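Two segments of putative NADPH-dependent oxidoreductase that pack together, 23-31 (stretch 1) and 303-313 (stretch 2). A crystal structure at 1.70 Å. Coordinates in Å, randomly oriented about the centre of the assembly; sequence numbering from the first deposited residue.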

# COMPACT_ATOMS: atom_id res chain seq x y z
N ALA C 23 -23.81 19.50 12.31
CA ALA C 23 -23.40 18.69 13.46
C ALA C 23 -23.30 19.49 14.75
O ALA C 23 -23.86 19.07 15.78
CB ALA C 23 -22.07 18.04 13.09
N TYR C 24 -22.59 20.62 14.76
CA TYR C 24 -22.23 21.23 16.05
C TYR C 24 -23.43 21.92 16.68
O TYR C 24 -23.44 22.11 17.91
CB TYR C 24 -21.02 22.16 15.98
CG TYR C 24 -21.03 23.40 15.15
CD1 TYR C 24 -21.78 24.52 15.54
CD2 TYR C 24 -20.30 23.50 13.98
CE1 TYR C 24 -21.80 25.68 14.79
CE2 TYR C 24 -20.31 24.66 13.21
CZ TYR C 24 -21.07 25.74 13.64
OH TYR C 24 -21.10 26.90 12.91
N THR C 25 -24.43 22.32 15.90
CA THR C 25 -25.52 23.07 16.59
C THR C 25 -26.39 22.10 17.37
O THR C 25 -27.27 22.52 18.12
CB THR C 25 -26.35 23.90 15.61
OG1 THR C 25 -26.96 23.05 14.62
CG2 THR C 25 -25.45 24.87 14.87
N LYS C 26 -26.16 20.79 17.23
CA LYS C 26 -26.84 19.83 18.09
C LYS C 26 -26.33 19.85 19.53
O LYS C 26 -27.00 19.30 20.41
CB LYS C 26 -26.66 18.40 17.57
CG LYS C 26 -27.06 18.19 16.13
CD LYS C 26 -26.95 16.70 15.83
CE LYS C 26 -27.13 16.46 14.33
NZ LYS C 26 -27.22 14.99 14.04
N SER C 27 -25.16 20.45 19.74
CA SER C 27 -24.51 20.47 21.04
C SER C 27 -25.12 21.47 22.04
O SER C 27 -25.31 22.64 21.70
CB SER C 27 -23.03 20.85 20.88
OG SER C 27 -22.32 20.64 22.09
N GLU C 28 -25.34 20.99 23.24
CA GLU C 28 -25.70 21.75 24.43
C GLU C 28 -24.56 22.60 24.94
O GLU C 28 -24.72 23.46 25.80
CB GLU C 28 -26.15 20.78 25.53
CG GLU C 28 -27.35 19.93 25.12
CD GLU C 28 -28.55 20.78 24.75
OE1 GLU C 28 -28.48 21.54 23.75
OE2 GLU C 28 -29.58 20.69 25.45
N LYS C 29 -23.35 22.35 24.44
CA LYS C 29 -22.15 23.06 24.88
C LYS C 29 -21.90 24.31 24.06
O LYS C 29 -21.05 25.11 24.45
CB LYS C 29 -20.94 22.10 24.82
CG LYS C 29 -21.13 20.95 25.81
CD LYS C 29 -20.12 19.83 25.67
CE LYS C 29 -19.58 19.35 27.01
NZ LYS C 29 -18.43 18.42 26.80
N LEU C 30 -22.62 24.48 22.96
CA LEU C 30 -22.39 25.52 21.99
C LEU C 30 -23.67 26.32 21.71
O LEU C 30 -24.75 25.74 21.79
CB LEU C 30 -21.92 24.93 20.65
CG LEU C 30 -20.76 23.94 20.69
CD1 LEU C 30 -20.53 23.25 19.36
CD2 LEU C 30 -19.48 24.67 21.09
N LYS C 31 -23.47 27.58 21.37
CA LYS C 31 -24.50 28.51 20.91
C LYS C 31 -24.00 29.29 19.70
O LYS C 31 -23.08 30.10 19.81
CB LYS C 31 -24.92 29.47 22.03
CG LYS C 31 -25.66 30.70 21.61
CD LYS C 31 -25.29 31.94 22.40
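Stretch 2 303-313: LRVEVEEVADV

Stretch 2 is helical from Leu303 to Val313, an interior piece of a longer helix, and it lies along stretch 1 in the same general direction: Ala23 sits at Leu303, and Lys29 reaches Asp312. The backbones come nearest at Tyr24 and Arg304, whose CA atoms are 4.6 Å apart, and are wider at Lys29 and Glu308, with CA to CA 6.5 Å. Stretch 1 enters as helix, passes through two type I turns, Tyr24 to Ser27 and Ser27 to Leu30, and leaves as a strand; together the two segments bury 564 Å².

Ala23 points its CB toward the helix, 4.0 Å from CB of Leu303. Its carbonyl O accepts a hydrogen bond from N of Lys26 (3.2 Å) within the stretch. Tyr24 contributes its CB, 4.1 Å from CB of Val307, while the end of its side chain leads away in the p rotamer; its O receives N of Ser27 at 3.0 Å, closing the first turn. Thr25 faces away and makes no contact.

At Lys26 and Ser27 the extended side chain of Arg304, all four chi angles near 180°, runs beside the turn. Lys26 O and Ser27 N lie over one face of its guanidinium, with Lys26 O 3.7 Å from Arg304 NH2; the aliphatic part of Lys26 comes near too, CB to Arg304 NH1 being 3.9 Å, before its chain leads off. Ser27 OG donates a very short hydrogen bond to Glu308 OE2 (2.5 Å) and accepts one from Lys29 N (3.1 Å), so one hydroxyl braces the second turn and ties it to the helix. The same Glu308 OE2 takes Arg304 NE at 2.9 Å in a salt bridge one helical turn apart, which holds the arginine in place alongside Ser27.

Glu28 is exposed and barely touches stretch 2 directly, but a water accepts from both Glu28 N and Arg304 NH2, each at 2.8 Å, bridging turn and helix. Lys29 points toward the helix and extends to Asp312, where NZ forms a salt bridge with both carboxylate oxygens, 2.6 Å to OD1 and 2.8 Å to OD2; along the way its CD passes 4.2 Å from CD of Glu308.

Leu30, where the strand starts, returns the contact to apolar packing: its CD1 lies 3.6 Å from CG1 of Val307 and its CD2 3.8 Å from CB of Ala311, residues one helical turn apart. Lys31 is beyond reach of the helix.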

# COMPACT_ATOMS: atom_id res chain seq x y z
N LEU C 303 -17.51 15.23 13.82
CA LEU C 303 -17.47 16.68 13.57
C LEU C 303 -17.98 17.42 14.80
O LEU C 303 -17.47 18.46 15.22
CB LEU C 303 -18.31 17.02 12.33
CG LEU C 303 -17.91 16.35 11.03
CD1 LEU C 303 -18.81 16.82 9.90
CD2 LEU C 303 -16.45 16.64 10.72
N ARG C 304 -19.02 16.89 15.44
CA ARG C 304 -19.54 17.51 16.65
C ARG C 304 -18.55 17.50 17.80
O ARG C 304 -18.31 18.52 18.45
CB ARG C 304 -20.81 16.78 17.10
CG ARG C 304 -21.35 17.24 18.44
CD ARG C 304 -22.72 16.63 18.69
NE ARG C 304 -23.19 16.92 20.04
CZ ARG C 304 -24.32 16.47 20.57
NH1 ARG C 304 -25.15 15.69 19.92
NH2 ARG C 304 -24.64 16.81 21.82
N VAL C 305 -17.93 16.34 18.05
CA VAL C 305 -17.03 16.25 19.21
C VAL C 305 -15.80 17.12 19.03
O VAL C 305 -15.27 17.58 20.05
CB VAL C 305 -16.59 14.82 19.55
CG1 VAL C 305 -17.80 13.98 19.91
CG2 VAL C 305 -15.79 14.20 18.40
N GLU C 306 -15.34 17.37 17.81
CA GLU C 306 -14.12 18.18 17.68
C GLU C 306 -14.35 19.65 18.04
O GLU C 306 -13.48 20.26 18.66
CB GLU C 306 -13.52 18.00 16.30
CG GLU C 306 -14.01 18.81 15.14
CD GLU C 306 -13.27 18.55 13.83
OE1 GLU C 306 -12.05 18.30 13.83
OE2 GLU C 306 -13.90 18.61 12.76
N VAL C 307 -15.51 20.19 17.67
CA VAL C 307 -15.88 21.55 18.08
C VAL C 307 -16.14 21.63 19.58
O VAL C 307 -15.70 22.55 20.29
CB VAL C 307 -17.08 22.05 17.25
CG1 VAL C 307 -17.41 23.51 17.58
CG2 VAL C 307 -16.80 21.88 15.75
N GLU C 308 -16.83 20.63 20.14
CA GLU C 308 -17.11 20.53 21.55
C GLU C 308 -15.85 20.49 22.44
O GLU C 308 -15.86 20.97 23.57
CB GLU C 308 -17.95 19.29 21.90
CG GLU C 308 -19.43 19.49 21.54
CD GLU C 308 -20.23 18.23 21.80
OE1 GLU C 308 -19.65 17.12 21.93
OE2 GLU C 308 -21.47 18.33 21.89
N GLU C 309 -14.78 19.91 21.90
CA GLU C 309 -13.53 19.82 22.64
C GLU C 309 -12.98 21.22 22.86
O GLU C 309 -12.36 21.57 23.88
CB GLU C 309 -12.51 19.01 21.84
CG GLU C 309 -11.05 19.22 22.22
CD GLU C 309 -10.15 18.09 21.74
OE1 GLU C 309 -10.34 16.93 22.18
OE2 GLU C 309 -9.28 18.37 20.90
N VAL C 310 -13.17 22.10 21.87
CA VAL C 310 -12.61 23.45 22.06
C VAL C 310 -13.38 24.14 23.20
O VAL C 310 -12.78 24.78 24.06
CB VAL C 310 -12.64 24.30 20.79
CG1 VAL C 310 -11.96 25.65 21.01
CG2 VAL C 310 -11.92 23.58 19.65
N ALA C 311 -14.70 24.00 23.18
CA ALA C 311 -15.58 24.53 24.20
C ALA C 311 -15.22 23.95 25.57
O ALA C 311 -15.19 24.72 26.53
CB ALA C 311 -17.04 24.20 23.94
N ASP C 312 -14.96 22.65 25.60
CA ASP C 312 -14.55 22.02 26.87
C ASP C 312 -13.26 22.65 27.38
O ASP C 312 -13.15 22.96 28.58
CB ASP C 312 -14.36 20.52 26.70
CG ASP C 312 -15.68 19.77 26.74
OD1 ASP C 312 -16.73 20.41 26.83
OD2 ASP C 312 -15.67 18.53 26.67
N VAL C 313 -12.26 22.85 26.51
CA VAL C 313 -11.05 23.51 27.00
C VAL C 313 -11.20 25.00 27.25
O VAL C 313 -10.44 25.59 28.04
CB VAL C 313 -9.86 23.24 26.04
CG1 VAL C 313 -9.68 21.73 25.97
CG2 VAL C 313 -10.09 23.89 24.70
O HOH W 1 -24.28 18.50 24.05